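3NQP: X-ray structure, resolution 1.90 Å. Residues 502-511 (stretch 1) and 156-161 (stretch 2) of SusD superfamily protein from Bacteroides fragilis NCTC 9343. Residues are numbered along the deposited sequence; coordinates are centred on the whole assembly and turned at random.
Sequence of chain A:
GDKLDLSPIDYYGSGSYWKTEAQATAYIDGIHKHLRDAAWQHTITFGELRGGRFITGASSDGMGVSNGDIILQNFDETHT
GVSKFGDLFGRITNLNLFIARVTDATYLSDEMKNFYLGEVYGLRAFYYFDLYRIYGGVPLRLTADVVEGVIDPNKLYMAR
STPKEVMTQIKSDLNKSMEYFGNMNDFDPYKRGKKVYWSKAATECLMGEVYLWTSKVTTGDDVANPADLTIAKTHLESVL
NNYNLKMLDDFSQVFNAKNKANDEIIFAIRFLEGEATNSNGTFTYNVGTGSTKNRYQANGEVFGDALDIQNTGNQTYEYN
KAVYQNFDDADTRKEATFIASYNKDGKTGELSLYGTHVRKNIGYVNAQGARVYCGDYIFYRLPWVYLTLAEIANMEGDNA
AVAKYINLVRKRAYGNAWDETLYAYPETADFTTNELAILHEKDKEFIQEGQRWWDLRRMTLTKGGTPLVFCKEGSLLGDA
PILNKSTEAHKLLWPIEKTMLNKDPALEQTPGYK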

# COMPACT_ATOMS: atom_id res chain seq x y z
N ASN A 502 22.80 -7.20 19.53
CA ASN A 502 23.94 -7.09 20.45
C ASN A 502 23.70 -6.05 21.57
O ASN A 502 24.02 -6.32 22.73
CB ASN A 502 25.26 -6.81 19.68
CG ASN A 502 25.69 -7.99 18.78
OD1 ASN A 502 25.12 -9.08 18.86
ND2 ASN A 502 26.69 -7.75 17.92
N LYS A 503 23.09 -4.92 21.26
CA LYS A 503 22.84 -3.85 22.25
C LYS A 503 21.65 -4.15 23.17
O LYS A 503 21.66 -3.75 24.33
CB LYS A 503 22.62 -2.48 21.55
CG LYS A 503 22.70 -1.22 22.46
N ASP A 504 20.62 -4.85 22.66
CA ASP A 504 19.38 -5.08 23.41
C ASP A 504 19.15 -6.58 23.67
O ASP A 504 18.55 -7.29 22.86
CB ASP A 504 18.19 -4.47 22.65
CG ASP A 504 16.88 -4.49 23.46
OD1 ASP A 504 16.74 -5.28 24.45
OD2 ASP A 504 15.96 -3.73 23.06
N PRO A 505 19.64 -7.07 24.81
CA PRO A 505 19.52 -8.50 25.07
C PRO A 505 18.09 -9.02 25.34
O PRO A 505 17.92 -10.23 25.42
CB PRO A 505 20.42 -8.72 26.31
CG PRO A 505 20.60 -7.38 26.91
CD PRO A 505 20.20 -6.32 25.94
N ALA A 506 17.09 -8.14 25.45
CA ALA A 506 15.67 -8.58 25.43
C ALA A 506 15.20 -9.13 24.08
O ALA A 506 14.34 -10.00 24.03
CB ALA A 506 14.73 -7.45 25.87
N LEU A 507 15.75 -8.60 22.99
CA LEU A 507 15.34 -8.95 21.67
C LEU A 507 15.92 -10.25 21.20
O LEU A 507 17.10 -10.55 21.45
CB LEU A 507 15.75 -7.86 20.67
CG LEU A 507 15.09 -6.49 20.84
CD1 LEU A 507 15.67 -5.52 19.76
CD2 LEU A 507 13.58 -6.60 20.75
N GLU A 508 15.08 -11.02 20.54
CA GLU A 508 15.52 -12.18 19.79
C GLU A 508 15.31 -11.94 18.30
O GLU A 508 14.43 -11.20 17.90
CB GLU A 508 14.78 -13.44 20.28
CG GLU A 508 15.33 -13.92 21.63
CD GLU A 508 14.56 -15.07 22.25
OE1 GLU A 508 13.54 -15.51 21.68
OE2 GLU A 508 15.00 -15.55 23.33
N GLN A 509 16.12 -12.62 17.50
CA GLN A 509 15.98 -12.63 16.07
C GLN A 509 14.59 -13.14 15.66
O GLN A 509 13.94 -13.89 16.37
CB GLN A 509 17.08 -13.48 15.41
CG GLN A 509 17.09 -13.38 13.86
CD GLN A 509 17.21 -11.96 13.36
OE1 GLN A 509 16.21 -11.32 13.01
NE2 GLN A 509 18.41 -11.44 13.34
N THR A 510 14.12 -12.64 14.51
CA THR A 510 12.89 -13.17 13.93
C THR A 510 13.10 -14.66 13.65
O THR A 510 14.20 -15.06 13.21
CB THR A 510 12.56 -12.37 12.63
OG1 THR A 510 12.52 -10.97 12.98
CG2 THR A 510 11.23 -12.84 12.01
N PRO A 511 12.06 -15.50 13.87
CA PRO A 511 12.26 -16.93 13.74
C PRO A 511 12.87 -17.41 12.41
O PRO A 511 12.60 -16.85 11.35
CB PRO A 511 10.82 -17.48 13.89
CG PRO A 511 10.17 -16.52 14.80
CD PRO A 511 10.70 -15.18 14.31
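Stretch 2, residues 156-161: LYMARS

Stretch 2 has no regular secondary structure; Tyr157 is in the left-handed region, and the chain is extended from Met158 to Ser161. It runs alongside the loop of stretch 1 in the same general sense: Tyr157 lies by Lys503, Asp504 and Pro505, Ala159 by Ala506, and Arg160 reaches Glu508 and Thr510. The backbones come nearest where Ala506 CA stands 4.7 Å from Ala159 CA. No direct backbone-to-backbone hydrogen bond joins them; side chains and water do that work.

Stretch 1 first organises itself. Asp504 leaves the helix and opens a type I turn, closed by Leu507 N to Asp504 O at 3.1 Å, while Asp504 OD1 accepts from Ala506 N at 3.0 Å. Asp504 OD2 takes a hydrogen from water 1 at 2.5 Å, and that water accepts from Met158 N at 3.0 Å, so one carboxylate both braces the turn and serves a backbone amide across the contact. Water 2 repeats the principle: it accepts from Arg160 N at 2.9 Å and Glu508 N at 3.1 Å and donates to Ala506 O at 2.8 Å, satisfying three backbone groups at once.

Arg160 supplies three direct hydrogen bonds. Arg160 NH1 donates to Glu508 O at 2.9 Å and to Thr510 OG1 at 3.0 Å, and Arg160 NH2 reaches the same Thr510 OG1 at 3.1 Å. Both acceptors lie near the guanidinium plane, where its N-H bonds point. Thr510 N, itself a donor, is satisfied instead by Gln509 OE1 at 2.9 Å.

Van der Waals contacts complete the contact. Ala506 CB points toward stretch 2 and sits 3.5 Å from Met158 C; Leu507 CD2 lies 3.9 Å from Arg160 CG. The Tyr157 ring carries the Asp504 carboxylate over one face, and Tyr157 CE2 packs 3.8 Å from Pro505 CD.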

# COMPACT_ATOMS: atom_id res chain seq x y z
N LEU A 156 13.84 1.52 26.45
CA LEU A 156 13.98 0.37 25.54
C LEU A 156 13.95 -0.94 26.35
O LEU A 156 13.31 -1.00 27.40
CB LEU A 156 15.27 0.51 24.70
N TYR A 157 14.63 -1.98 25.85
CA TYR A 157 14.86 -3.27 26.55
C TYR A 157 13.58 -4.03 26.94
O TYR A 157 13.42 -4.49 28.09
CB TYR A 157 15.80 -3.10 27.75
CG TYR A 157 17.18 -2.58 27.35
CD1 TYR A 157 17.32 -1.34 26.70
CD2 TYR A 157 18.34 -3.31 27.63
CE1 TYR A 157 18.55 -0.85 26.33
CE2 TYR A 157 19.59 -2.82 27.28
CZ TYR A 157 19.69 -1.58 26.62
OH TYR A 157 20.91 -1.08 26.26
N MSE A 158 12.71 -4.17 25.94
CA MSE A 158 11.50 -4.96 26.06
C MSE A 158 11.56 -6.14 25.07
O MSE A 158 11.99 -5.97 23.94
CB MSE A 158 10.29 -4.08 25.74
CG MSE A 158 8.97 -4.73 26.01
SE MSE A 158 7.55 -3.49 25.56
CE MSE A 158 8.39 -1.92 26.22
N ALA A 159 11.12 -7.31 25.53
CA ALA A 159 11.06 -8.50 24.71
C ALA A 159 9.95 -8.35 23.64
O ALA A 159 8.95 -7.65 23.85
CB ALA A 159 10.78 -9.76 25.61
N ARG A 160 10.12 -9.04 22.51
CA ARG A 160 9.08 -9.15 21.52
C ARG A 160 7.92 -9.96 22.08
O ARG A 160 8.12 -11.04 22.57
CB ARG A 160 9.63 -9.82 20.27
CG ARG A 160 10.78 -9.05 19.67
CD ARG A 160 11.48 -9.79 18.53
NE ARG A 160 10.67 -9.96 17.34
CZ ARG A 160 11.18 -10.21 16.13
NH1 ARG A 160 12.48 -10.32 15.94
NH2 ARG A 160 10.37 -10.37 15.10
N SER A 161 6.69 -9.45 21.99
CA SER A 161 5.50 -10.25 22.30
C SER A 161 5.23 -11.18 21.12
O SER A 161 5.73 -10.93 20.02
CB SER A 161 4.28 -9.38 22.52
OG SER A 161 4.39 -8.67 23.73
O HOH W 1 13.43 -3.81 23.10
O HOH W 2 12.41 -10.82 22.14